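Local coordinates for endoglucanase (Ganoderma lucidum, PDB 5D8Z), which probably hydrolyses internal beta-1,4-glucosidic bonds of cellulose and related beta-glucans, as a family 5 endoglucanase with a TIM-barrel fold, at residues Val234-Asp239 with Thr251-Asn256. Numbering follows the deposited sequence.
Sequences VHKYLD and TNNIDN. With BGC (beta-D-glucopyranose), chain C.
In the TIM barrel of this GH5 enzyme, K236, Y237 and L238, on the segment running on from strand 230-235, meet T251 and N253 where the loop turns into helix 254-267 of the same beta-alpha-beta unit. N253 carries the contact because a primary amide can accept and donate at once. Its OD1 receives K236 NZ at 3.1 Å, with the ammonium above the carbonyl plane, 44° out of it. The lysine chain bends at chi2 and chi3, which brings CD alongside the N253 amide; NZ has a weak second bond to N242. N253 ND2 gives a weak bond to Y237 O at 3.4 Å. L238 packs its branch against the amide, CG 3.7 Å from N253 ND2. An alanine in place of this asparagine would probably cost K236 NZ its bond to OD1 and Y237 O its weak donor, and leave a gap beside L238. Y237 leaves the backbone away from 251-256; its ring lies beside the glycan, CE2 3.6 Å from glucose C6, with OH bonded to E276. T251 suits the bend: its CG2 methyl rests in van der Waals contact with L238 O, while OG1, anti to the backbone N (chi1 -177°), closes an ST turn by accepting N253 N at 3.1 Å, nearly straight at 172°.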
ATOM      1  N   VAL A 234      -5.096  -2.911  -5.172  1.00 42.22           N
ATOM      2  CA  VAL A 234      -6.392  -3.166  -4.548  1.00 38.93           C
ATOM      3  C   VAL A 234      -6.253  -3.558  -3.089  1.00 36.14           C
ATOM      4  O   VAL A 234      -5.203  -4.023  -2.643  1.00 31.81           O
ATOM      5  CB  VAL A 234      -7.223  -4.217  -5.323  1.00 41.10           C
ATOM      6  CG1 VAL A 234      -7.295  -3.852  -6.798  1.00 42.92           C
ATOM      7  CG2 VAL A 234      -6.622  -5.602  -5.188  1.00 43.83           C
ATOM      8  N   HIS A 235      -7.351  -3.344  -2.369  1.00 36.18           N
ATOM      9  CA  HIS A 235      -7.448  -3.535  -0.939  1.00 34.63           C
ATOM     10  C   HIS A 235      -8.740  -4.314  -0.649  1.00 35.23           C
ATOM     11  O   HIS A 235      -9.725  -4.170  -1.379  1.00 33.32           O
ATOM     12  CB  HIS A 235      -7.515  -2.174  -0.274  1.00 35.24           C
ATOM     13  CG  HIS A 235      -6.237  -1.392  -0.324  1.00 36.96           C
ATOM     14  ND1 HIS A 235      -6.034  -0.271   0.450  1.00 36.25           N
ATOM     15  CD2 HIS A 235      -5.087  -1.577  -1.014  1.00 38.68           C
ATOM     16  CE1 HIS A 235      -4.830   0.212   0.221  1.00 37.49           C
ATOM     17  NE2 HIS A 235      -4.229  -0.568  -0.657  1.00 38.70           N
ATOM     18  N   LYS A 236      -8.715  -5.139   0.402  1.00 36.81           N
ATOM     19  CA  LYS A 236      -9.837  -6.016   0.783  1.00 38.98           C
ATOM     20  C   LYS A 236      -9.698  -6.578   2.198  1.00 43.43           C
ATOM     21  O   LYS A 236      -8.688  -7.242   2.546  1.00 39.32           O
ATOM     22  CB  LYS A 236      -9.957  -7.200  -0.171  1.00 40.03           C
ATOM     23  CG  LYS A 236     -11.233  -7.194  -0.978  1.00 43.63           C
ATOM     24  CD  LYS A 236     -12.417  -7.567  -0.120  1.00 43.90           C
ATOM     25  CE  LYS A 236     -13.611  -6.662  -0.334  1.00 43.61           C
ATOM     26  NZ  LYS A 236     -14.629  -6.982   0.713  1.00 44.76           N
ATOM     27  N   TYR A 237     -10.735  -6.345   2.999  1.00 44.01           N
ATOM     28  CA  TYR A 237     -10.751  -6.769   4.395  1.00 42.80           C
ATOM     29  C   TYR A 237     -11.794  -7.852   4.538  1.00 45.50           C
ATOM     30  O   TYR A 237     -12.569  -8.055   3.622  1.00 51.80           O
ATOM     31  CB  TYR A 237     -11.049  -5.569   5.278  1.00 40.38           C
ATOM     32  CG  TYR A 237      -9.859  -4.648   5.352  1.00 41.53           C
ATOM     33  CD1 TYR A 237      -8.810  -4.921   6.221  1.00 41.17           C
ATOM     34  CD2 TYR A 237      -9.754  -3.534   4.537  1.00 39.93           C
ATOM     35  CE1 TYR A 237      -7.725  -4.086   6.318  1.00 41.77           C
ATOM     36  CE2 TYR A 237      -8.652  -2.710   4.615  1.00 39.95           C
ATOM     37  CZ  TYR A 237      -7.646  -2.994   5.506  1.00 41.18           C
ATOM     38  OH  TYR A 237      -6.543  -2.193   5.593  1.00 43.74           O
ATOM     39  N   LEU A 238     -11.823  -8.543   5.673  1.00 47.52           N
ATOM     40  CA  LEU A 238     -12.635  -9.744   5.802  1.00 47.33           C
ATOM     41  C   LEU A 238     -13.876  -9.579   6.679  1.00 51.89           C
ATOM     42  O   LEU A 238     -14.513 -10.567   7.051  1.00 51.16           O
ATOM     43  CB  LEU A 238     -11.757 -10.898   6.304  1.00 48.90           C
ATOM     44  CG  LEU A 238     -10.843 -11.504   5.212  1.00 49.27           C
ATOM     45  CD1 LEU A 238      -9.621 -10.632   4.967  1.00 53.61           C
ATOM     46  CD2 LEU A 238     -10.379 -12.923   5.510  1.00 49.17           C
ATOM     47  N   ASP A 239     -14.242  -8.339   6.993  1.00 57.30           N
ATOM     48  CA  ASP A 239     -15.371  -8.093   7.895  1.00 61.83           C
ATOM     49  C   ASP A 239     -16.578  -7.699   7.080  1.00 62.65           C
ATOM     50  O   ASP A 239     -16.437  -7.411   5.893  1.00 60.31           O
ATOM     51  CB  ASP A 239     -15.040  -7.049   8.964  1.00 66.52           C
ATOM     52  CG  ASP A 239     -14.438  -5.781   8.398  1.00 68.82           C
ATOM     53  OD1 ASP A 239     -13.702  -5.851   7.392  1.00 76.78           O
ATOM     54  OD2 ASP A 239     -14.669  -4.705   8.992  1.00 73.98           O
ATOM     55  N   THR A 251     -15.927 -13.978   6.032  1.00 69.87           N
ATOM     56  CA  THR A 251     -15.787 -14.219   4.590  1.00 67.52           C
ATOM     57  C   THR A 251     -14.325 -14.306   4.151  1.00 60.52           C
ATOM     58  O   THR A 251     -13.446 -13.838   4.860  1.00 55.50           O
ATOM     59  CB  THR A 251     -16.413 -13.081   3.769  1.00 70.83           C
ATOM     60  OG1 THR A 251     -16.320 -13.392   2.371  1.00 79.96           O
ATOM     61  CG2 THR A 251     -15.683 -11.753   4.034  1.00 72.45           C
ATOM     62  N   ASN A 252     -14.099 -14.883   2.967  1.00 52.68           N
ATOM     63  CA  ASN A 252     -12.782 -14.918   2.322  1.00 49.05           C
ATOM     64  C   ASN A 252     -12.694 -14.190   0.991  1.00 47.04           C
ATOM     65  O   ASN A 252     -11.678 -14.290   0.299  1.00 43.71           O
ATOM     66  CB  ASN A 252     -12.278 -16.358   2.147  1.00 51.65           C
ATOM     67  CG  ASN A 252     -13.220 -17.265   1.340  1.00 50.05           C
ATOM     68  OD1 ASN A 252     -14.016 -16.834   0.493  1.00 42.48           O
ATOM     69  ND2 ASN A 252     -13.105 -18.559   1.613  1.00 48.90           N
ATOM     70  N   ASN A 253     -13.763 -13.481   0.631  1.00 43.95           N
ATOM     71  CA  ASN A 253     -13.788 -12.618  -0.547  1.00 42.27           C
ATOM     72  C   ASN A 253     -13.522 -13.275  -1.871  1.00 43.41           C
ATOM     73  O   ASN A 253     -13.331 -12.571  -2.854  1.00 48.36           O
ATOM     74  CB  ASN A 253     -12.774 -11.497  -0.396  1.00 41.15           C
ATOM     75  CG  ASN A 253     -12.967 -10.716   0.872  1.00 41.09           C
ATOM     76  OD1 ASN A 253     -13.956 -10.008   1.036  1.00 39.39           O
ATOM     77  ND2 ASN A 253     -12.015 -10.831   1.778  1.00 41.53           N
ATOM     78  N   ILE A 254     -13.509 -14.601  -1.928  1.00 46.49           N
ATOM     79  CA  ILE A 254     -13.251 -15.300  -3.199  1.00 47.75           C
ATOM     80  C   ILE A 254     -14.409 -15.156  -4.167  1.00 50.18           C
ATOM     81  O   ILE A 254     -14.209 -14.710  -5.305  1.00 45.71           O
ATOM     82  CB  ILE A 254     -12.975 -16.789  -2.987  1.00 45.62           C
ATOM     83  CG1 ILE A 254     -11.620 -16.941  -2.283  1.00 47.63           C
ATOM     84  CG2 ILE A 254     -12.979 -17.517  -4.317  1.00 43.99           C
ATOM     85  CD1 ILE A 254     -11.439 -18.215  -1.484  1.00 48.21           C
ATOM     86  N   ASP A 255     -15.603 -15.526  -3.695  1.00 54.84           N
ATOM     87  CA  ASP A 255     -16.823 -15.502  -4.510  1.00 61.05           C
ATOM     88  C   ASP A 255     -17.148 -14.124  -5.067  1.00 64.88           C
ATOM     89  O   ASP A 255     -17.458 -13.991  -6.253  1.00 61.04           O
ATOM     90  CB  ASP A 255     -18.032 -15.983  -3.698  1.00 69.18           C
ATOM     91  CG  ASP A 255     -18.122 -17.509  -3.597  1.00 74.33           C
ATOM     92  OD1 ASP A 255     -17.191 -18.198  -4.058  1.00 69.52           O
ATOM     93  OD2 ASP A 255     -19.140 -18.013  -3.052  1.00 78.82           O
ATOM     94  N   ASN A 256     -17.080 -13.103  -4.208  1.00 71.23           N
ATOM     95  CA  ASN A 256     -17.512 -11.744  -4.575  1.00 67.62           C
ATOM     96  C   ASN A 256     -16.408 -10.792  -5.037  1.00 62.05           C
ATOM     97  O   ASN A 256     -16.714  -9.717  -5.565  1.00 56.31           O
ATOM     98  CB  ASN A 256     -18.280 -11.120  -3.415  1.00 71.55           C
ATOM     99  CG  ASN A 256     -19.555 -11.882  -3.084  1.00 80.31           C
ATOM    100  OD1 ASN A 256     -19.835 -12.943  -3.662  1.00 85.39           O
ATOM    101  ND2 ASN A 256     -20.337 -11.345  -2.149  1.00 83.99           N
TER
HETATM  102  C2  BGC C   2     -12.121   2.785   6.721  1.00 80.07           C
HETATM  103  C3  BGC C   2     -10.588   2.641   6.599  1.00 82.25           C
HETATM  104  C4  BGC C   2     -10.169   1.445   5.762  1.00 76.48           C
HETATM  105  C5  BGC C   2     -10.970   1.394   4.444  1.00 74.28           C
HETATM  106  C6  BGC C   2     -10.757   0.070   3.715  1.00 72.61           C
HETATM  107  C1  BGC C   2     -12.919   2.570   5.407  1.00 84.47           C
HETATM  108  O2  BGC C   2     -12.394   4.096   7.227  1.00 64.47           O
HETATM  109  O3  BGC C   2      -9.941   2.450   7.875  1.00 88.65           O
HETATM  110  O4  BGC C   2      -8.728   1.515   5.633  1.00 68.78           O
HETATM  111  O5  BGC C   2     -12.392   1.485   4.632  1.00 82.82           O
HETATM  112  O6  BGC C   2     -11.968  -0.687   3.614  1.00 64.45           O